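Local atomic coordinates of polysaccharide Lyase Family 6 (Bacteroides cellulosilyticus, PDB entry 6QPS), a protein that cleaves alginate, probably by beta-elimination next to mannuronic acid residues, as a calcium-binding polysaccharide lyase of family 6 from a human gut bacterium. Residues 233-238 / 442-447; 256-261 / 278-283. One frame throughout, in Å; residues are numbered along the deposited sequence.

Contact 1: residues 233-238 / 442-447; sequences DNVFFR and DACIFT
The side chain of Cys444 packs on Val235 and on the backbone just before it. The contact joins the outside of a parallel beta-helix, the fold of this lyase family, to helix 433-445, near the C-terminal end of the chain, that lies against it. Segment 233-238 belongs to strand 230-237 of one coil. Segment 442-447 holds the last turn of the helix and the residues that follow.

Cys444 carries most of the contact on the helix side. Its SG stands anti to the backbone N (chi1 -158°), which turns the sulfur to the strand. There SG lies 3.6 Å from CG2 of Val235. It also approaches the backbone oxygen of the preceding residue, with SG of Cys444 3.3 Å from O of Asn234. The same sulfur lies 4.0 Å from the carbonyl carbon of Asp233.

Val235 points its side chain at the helix. With CG1 anti to the backbone N (chi1 177°), CG2 lies beside that N and is the branch that meets the helix. A looser touch joins CG2 of Val235 to CG2 of Ile445 at 4.2 Å. The rest of the Ile445 side chain leads away from the strand. Leu259 of the next coil touches both Cys444 and Ile445, and Ile463 of helix 454-465 touches Val235, so the apolar patch extends beyond the two segments.

Asp233 contributes its backbone here, while its carboxylate forms a salt bridge with Arg257. No direct hydrogen bond crosses between the segments. One water makes the polar link instead, giving a hydrogen bond to each of two carbonyl groups. Its oxygen is 2.7 Å from O of Asp233 and 2.7 Å from O of Cys444.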
loop_
_atom_site.group_PDB
_atom_site.type_symbol
_atom_site.label_atom_id
_atom_site.label_comp_id
_atom_site.label_asym_id
_atom_site.label_seq_id
_atom_site.Cartn_x
_atom_site.Cartn_y
_atom_site.Cartn_z
ATOM N N ASP A 233 -0.414 6.868 7.343
ATOM C CA ASP A 233 -1.305 6.635 8.477
ATOM C C ASP A 233 -2.370 5.569 8.181
ATOM O O ASP A 233 -3.498 5.671 8.659
ATOM C CB ASP A 233 -1.978 7.927 8.968
ATOM C CG ASP A 233 -1.010 8.932 9.536
ATOM O OD1 ASP A 233 -0.055 8.540 10.230
ATOM O OD2 ASP A 233 -1.194 10.145 9.283
ATOM N N ASN A 234 -2.014 4.529 7.426
ATOM C CA ASN A 234 -2.933 3.430 7.159
ATOM C C ASN A 234 -2.547 2.192 7.964
ATOM O O ASN A 234 -1.382 2.005 8.334
ATOM C CB ASN A 234 -2.916 3.020 5.680
ATOM C CG ASN A 234 -3.240 4.167 4.729
ATOM O OD1 ASN A 234 -4.406 4.526 4.519
ATOM N ND2 ASN A 234 -2.201 4.726 4.100
ATOM N N VAL A 235 -3.548 1.337 8.224
ATOM C CA VAL A 235 -3.350 0.025 8.849
ATOM C C VAL A 235 -3.535 -1.068 7.803
ATOM O O VAL A 235 -4.490 -1.031 7.018
ATOM C CB VAL A 235 -4.330 -0.209 10.010
ATOM C CG1 VAL A 235 -4.169 -1.602 10.591
ATOM C CG2 VAL A 235 -4.118 0.799 11.097
ATOM N N PHE A 236 -2.605 -2.028 7.796
ATOM C CA PHE A 236 -2.678 -3.257 7.001
ATOM C C PHE A 236 -2.763 -4.411 7.998
ATOM O O PHE A 236 -1.808 -4.672 8.736
ATOM C CB PHE A 236 -1.465 -3.375 6.074
ATOM C CG PHE A 236 -1.377 -2.232 5.094
ATOM C CD1 PHE A 236 -0.818 -1.025 5.476
ATOM C CD2 PHE A 236 -1.894 -2.349 3.828
ATOM C CE1 PHE A 236 -0.773 0.042 4.595
ATOM C CE2 PHE A 236 -1.849 -1.276 2.942
ATOM C CZ PHE A 236 -1.304 -0.084 3.336
ATOM N N PHE A 237 -3.902 -5.096 8.038
ATOM C CA PHE A 237 -4.227 -6.112 9.057
ATOM C C PHE A 237 -4.470 -7.450 8.371
ATOM O O PHE A 237 -5.457 -7.613 7.639
ATOM C CB PHE A 237 -5.475 -5.635 9.808
ATOM C CG PHE A 237 -6.080 -6.619 10.793
ATOM C CD1 PHE A 237 -7.158 -7.414 10.438
ATOM C CD2 PHE A 237 -5.622 -6.670 12.101
ATOM C CE1 PHE A 237 -7.756 -8.280 11.365
ATOM C CE2 PHE A 237 -6.209 -7.544 13.031
ATOM C CZ PHE A 237 -7.257 -8.343 12.666
ATOM N N ARG A 238 -3.563 -8.399 8.585
ATOM C CA ARG A 238 -3.716 -9.741 8.023
ATOM C C ARG A 238 -3.835 -9.689 6.503
ATOM O O ARG A 238 -4.547 -10.495 5.883
ATOM C CB ARG A 238 -4.870 -10.485 8.708
ATOM C CG ARG A 238 -4.563 -10.662 10.189
ATOM C CD ARG A 238 -5.685 -11.323 10.913
ATOM N NE ARG A 238 -5.302 -11.580 12.300
ATOM C CZ ARG A 238 -6.132 -11.982 13.256
ATOM N NH1 ARG A 238 -7.425 -12.159 12.987
ATOM N NH2 ARG A 238 -5.655 -12.201 14.481
ATOM N N ASP A 442 -0.642 3.215 18.901
ATOM C CA ASP A 442 -1.675 4.154 19.335
ATOM C C ASP A 442 -1.906 5.232 18.281
ATOM O O ASP A 442 -3.053 5.598 17.991
ATOM C CB ASP A 442 -1.273 4.808 20.658
ATOM C CG ASP A 442 -1.450 3.887 21.870
ATOM O OD1 ASP A 442 -1.886 2.729 21.698
ATOM O OD2 ASP A 442 -1.140 4.348 22.989
ATOM N N ALA A 443 -0.830 5.763 17.693
ATOM C CA ALA A 443 -1.004 6.841 16.724
ATOM C C ALA A 443 -1.711 6.371 15.458
ATOM O O ALA A 443 -2.355 7.183 14.781
ATOM C CB ALA A 443 0.351 7.458 16.358
ATOM N N CYS A 444 -1.571 5.100 15.089
ATOM C CA CYS A 444 -2.148 4.636 13.831
ATOM C C CYS A 444 -3.574 4.107 13.962
ATOM O O CYS A 444 -4.357 4.234 13.007
ATOM C CB CYS A 444 -1.296 3.554 13.156
ATOM S SG CYS A 444 -1.566 3.368 11.377
ATOM N N ILE A 445 -3.967 3.517 15.095
ATOM C CA ILE A 445 -5.219 2.764 15.083
ATOM C C ILE A 445 -6.454 3.523 15.553
ATOM O O ILE A 445 -7.577 3.073 15.295
ATOM C CB ILE A 445 -5.115 1.425 15.841
ATOM C CG1 ILE A 445 -4.938 1.647 17.349
ATOM C CG2 ILE A 445 -4.017 0.569 15.251
ATOM C CD1 ILE A 445 -5.010 0.351 18.183
ATOM N N PHE A 446 -6.304 4.627 16.238
ATOM C CA PHE A 446 -7.500 5.195 16.836
ATOM C C PHE A 446 -8.155 6.259 15.976
ATOM O O PHE A 446 -9.223 6.741 16.355
ATOM C CB PHE A 446 -7.215 5.662 18.254
ATOM C CG PHE A 446 -6.844 4.537 19.174
ATOM C CD1 PHE A 446 -5.605 4.518 19.793
ATOM C CD2 PHE A 446 -7.732 3.491 19.412
ATOM C CE1 PHE A 446 -5.265 3.494 20.645
ATOM C CE2 PHE A 446 -7.387 2.453 20.245
ATOM C CZ PHE A 446 -6.154 2.455 20.870
ATOM N N THR A 447 -7.594 6.553 14.797
ATOM C CA THR A 447 -8.167 7.486 13.841
ATOM C C THR A 447 -8.380 6.851 12.463
ATOM O O THR A 447 -8.565 7.567 11.472
ATOM C CB THR A 447 -7.204 8.676 13.759
ATOM O OG1 THR A 447 -7.594 9.531 12.695
ATOM C CG2 THR A 447 -5.746 8.165 13.590
HETATM O O HOH W 1 -4.704 6.065 11.053
#

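Contact 2: residues 256-261 / 278-283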
loop_
_atom_site.group_PDB
_atom_site.type_symbol
_atom_site.label_atom_id
_atom_site.label_comp_id
_atom_site.label_asym_id
_atom_site.label_seq_id
_atom_site.Cartn_x
_atom_site.Cartn_y
_atom_site.Cartn_z
ATOM N N ARG A 256 4.544 6.618 4.710
ATOM C CA ARG A 256 4.845 7.174 6.026
ATOM C C ARG A 256 3.839 6.727 7.084
ATOM O O ARG A 256 2.626 6.836 6.891
ATOM C CB ARG A 256 4.879 8.716 5.948
ATOM C CG ARG A 256 5.044 9.414 7.269
ATOM C CD ARG A 256 4.877 10.928 7.151
ATOM N NE ARG A 256 5.911 11.544 6.313
ATOM C CZ ARG A 256 5.676 12.312 5.256
ATOM N NH1 ARG A 256 4.436 12.551 4.857
ATOM N NH2 ARG A 256 6.708 12.833 4.596
ATOM N N ARG A 257 4.351 6.263 8.223
ATOM C CA ARG A 257 3.541 6.062 9.432
ATOM C C ARG A 257 2.427 5.033 9.228
ATOM O O ARG A 257 1.369 5.094 9.870
ATOM C CB ARG A 257 2.980 7.375 9.994
ATOM C CG ARG A 257 4.006 8.272 10.675
ATOM C CD ARG A 257 3.446 9.675 10.938
ATOM N NE ARG A 257 2.179 9.625 11.670
ATOM C CZ ARG A 257 2.022 9.960 12.938
ATOM N NH1 ARG A 257 3.048 10.351 13.684
ATOM N NH2 ARG A 257 0.817 9.870 13.483
ATOM N N ASN A 258 2.663 4.036 8.377
ATOM C CA ASN A 258 1.719 2.933 8.203
ATOM C C ASN A 258 2.063 1.831 9.194
ATOM O O ASN A 258 3.207 1.721 9.636
ATOM C CB ASN A 258 1.751 2.394 6.772
ATOM C CG ASN A 258 1.423 3.453 5.767
ATOM O OD1 ASN A 258 0.266 3.882 5.616
ATOM N ND2 ASN A 258 2.458 3.946 5.095
ATOM N N LEU A 259 1.055 1.026 9.559
ATOM C CA LEU A 259 1.208 -0.115 10.463
ATOM C C LEU A 259 0.888 -1.383 9.687
ATOM O O LEU A 259 -0.194 -1.484 9.099
ATOM C CB LEU A 259 0.262 -0.015 11.668
ATOM C CG LEU A 259 0.237 -1.231 12.606
ATOM C CD1 LEU A 259 1.545 -1.424 13.324
ATOM C CD2 LEU A 259 -0.921 -1.053 13.588
ATOM N N PHE A 260 1.826 -2.347 9.695
ATOM C CA PHE A 260 1.683 -3.640 9.010
ATOM C C PHE A 260 1.613 -4.724 10.081
ATOM O O PHE A 260 2.625 -5.053 10.698
ATOM C CB PHE A 260 2.844 -3.873 8.050
ATOM C CG PHE A 260 2.980 -2.788 7.001
ATOM C CD1 PHE A 260 3.733 -1.648 7.245
ATOM C CD2 PHE A 260 2.304 -2.871 5.789
ATOM C CE1 PHE A 260 3.846 -0.638 6.285
ATOM C CE2 PHE A 260 2.424 -1.865 4.839
ATOM C CZ PHE A 260 3.189 -0.752 5.101
ATOM N N TYR A 261 0.408 -5.248 10.324
ATOM C CA TYR A 261 0.130 -6.115 11.465
ATOM C C TYR A 261 -0.267 -7.502 10.989
ATOM O O TYR A 261 -1.282 -7.659 10.296
ATOM C CB TYR A 261 -1.008 -5.510 12.292
ATOM C CG TYR A 261 -1.456 -6.275 13.530
ATOM C CD1 TYR A 261 -2.412 -7.296 13.442
ATOM C CD2 TYR A 261 -0.951 -5.963 14.786
ATOM C CE1 TYR A 261 -2.842 -7.967 14.568
ATOM C CE2 TYR A 261 -1.370 -6.637 15.920
ATOM C CZ TYR A 261 -2.303 -7.657 15.805
ATOM O OH TYR A 261 -2.763 -8.343 16.913
ATOM N N GLU A 278 9.267 6.436 5.606
ATOM C CA GLU A 278 9.480 7.085 6.902
ATOM C C GLU A 278 8.530 6.559 7.971
ATOM O O GLU A 278 7.309 6.625 7.824
ATOM C CB GLU A 278 9.262 8.614 6.784
ATOM C CG GLU A 278 10.341 9.359 6.001
ATOM C CD GLU A 278 9.961 10.793 5.672
ATOM O OE1 GLU A 278 8.755 11.092 5.547
ATOM O OE2 GLU A 278 10.877 11.644 5.499
ATOM N N SER A 279 9.094 6.103 9.071
ATOM C CA SER A 279 8.362 5.922 10.328
ATOM C C SER A 279 7.239 4.904 10.235
ATOM O O SER A 279 6.250 5.016 10.960
ATOM C CB SER A 279 7.820 7.242 10.892
ATOM O OG SER A 279 8.850 8.227 11.029
ATOM N N ASN A 280 7.386 3.897 9.375
ATOM C CA ASN A 280 6.436 2.787 9.341
ATOM C C ASN A 280 6.761 1.788 10.444
ATOM O O ASN A 280 7.880 1.750 10.955
ATOM C CB ASN A 280 6.477 2.102 7.974
ATOM C CG ASN A 280 6.103 3.056 6.845
ATOM O OD1 ASN A 280 4.933 3.330 6.599
ATOM N ND2 ASN A 280 7.104 3.614 6.182
ATOM N N THR A 281 5.766 0.958 10.799
ATOM C CA THR A 281 5.877 -0.009 11.882
ATOM C C THR A 281 5.325 -1.349 11.409
ATOM O O THR A 281 4.241 -1.406 10.813
ATOM C CB THR A 281 5.093 0.492 13.103
ATOM O OG1 THR A 281 5.506 1.823 13.441
ATOM C CG2 THR A 281 5.319 -0.413 14.324
ATOM N N PHE A 282 6.071 -2.415 11.699
ATOM C CA PHE A 282 5.706 -3.772 11.298
ATOM C C PHE A 282 5.674 -4.637 12.550
ATOM O O PHE A 282 6.680 -4.753 13.253
ATOM C CB PHE A 282 6.682 -4.370 10.278
ATOM C CG PHE A 282 6.873 -3.565 9.005
ATOM C CD1 PHE A 282 7.581 -2.373 9.007
ATOM C CD2 PHE A 282 6.432 -4.076 7.792
ATOM C CE1 PHE A 282 7.800 -1.671 7.825
ATOM C CE2 PHE A 282 6.633 -3.383 6.610
ATOM C CZ PHE A 282 7.320 -2.177 6.628
ATOM N N ILE A 283 4.518 -5.252 12.826
ATOM C CA ILE A 283 4.321 -6.128 13.986
ATOM C C ILE A 283 3.945 -7.508 13.442
ATOM O O ILE A 283 2.781 -7.757 13.126
ATOM C CB ILE A 283 3.237 -5.580 14.923
ATOM C CG1 ILE A 283 3.573 -4.149 15.382
ATOM C CG2 ILE A 283 2.998 -6.530 16.118
ATOM C CD1 ILE A 283 4.764 -4.005 16.300
HETATM O O HOH W 2 3.501 3.228 12.264
#
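Two successive coils of the parallel beta-helix meet here, strand 259-261 beside strand 281-283, with their short axes 10° apart. Phe260 N donates to Thr281 O, and Phe260 O accepts from Ile283 N at 2.9 Å. Thr281 N bonds to Asn258 O.

Asn258 and Asn280 occupy equivalent places in the turns before these strands. Their side chains run side by side with amide planes nearly coplanar, 9° apart. Such hydrogen-bonded rows of asparagines are known from parallel beta-helices. Asn280 OD1 accepts twice, from Asn258 ND2 at 3.0 Å and from the backbone N of Asn258. The ND2 bond runs nearly straight on from the C=O of Asn280, whereas the backbone donor is tilted from that carbonyl plane. Asn258 OD1 accepts from the backbone N of Asn234, and Asn280 ND2 donates to Leu255 O.

Phe260 and Phe282 point to the same face of the sheet and form an offset stack, centroids 4.5 Å apart. CD1 of Phe260 sits over one face of the Phe282 ring, near its rim. CG is anti to the carbonyl carbon in Phe260 (chi1 -58°), and the torsion is similar in Phe282, which keeps the rings side by side. On the face with Leu259, CD1 of that residue touches CG1 of Ile283 at 4.0 Å. Outside, Leu259 meets helix 433-445.

At the start of the pair, Arg256 forms a salt bridge with Glu278; its guanidinium also reaches Glu232. NE and NH2 of Arg256 both approach the single oxygen Glu278 OE1, at 3.0 Å and 2.9 Å.

Overall arrangement
Contacts 1 and 2 lie next to each other in the beta-helix, their centres 8 Å apart. Strand 254-261 is the neighbour of strand 230-237, so contact 2 continues the coil stacking that contact 1 covers from outside. Phe236 joins them: its O lies 2.8 Å from N of Tyr261, and its ring stacks on that of Phe260, extending the aromatic row inside the coils. Leu259 belongs to contact 2 yet touches the helix of contact 1. Contact 1 lies away from the calcium site. In contact 2, the Phe260 side chain is about 10 Å from that of the calcium ligand Glu244 and about 14 Å from the calcium ion.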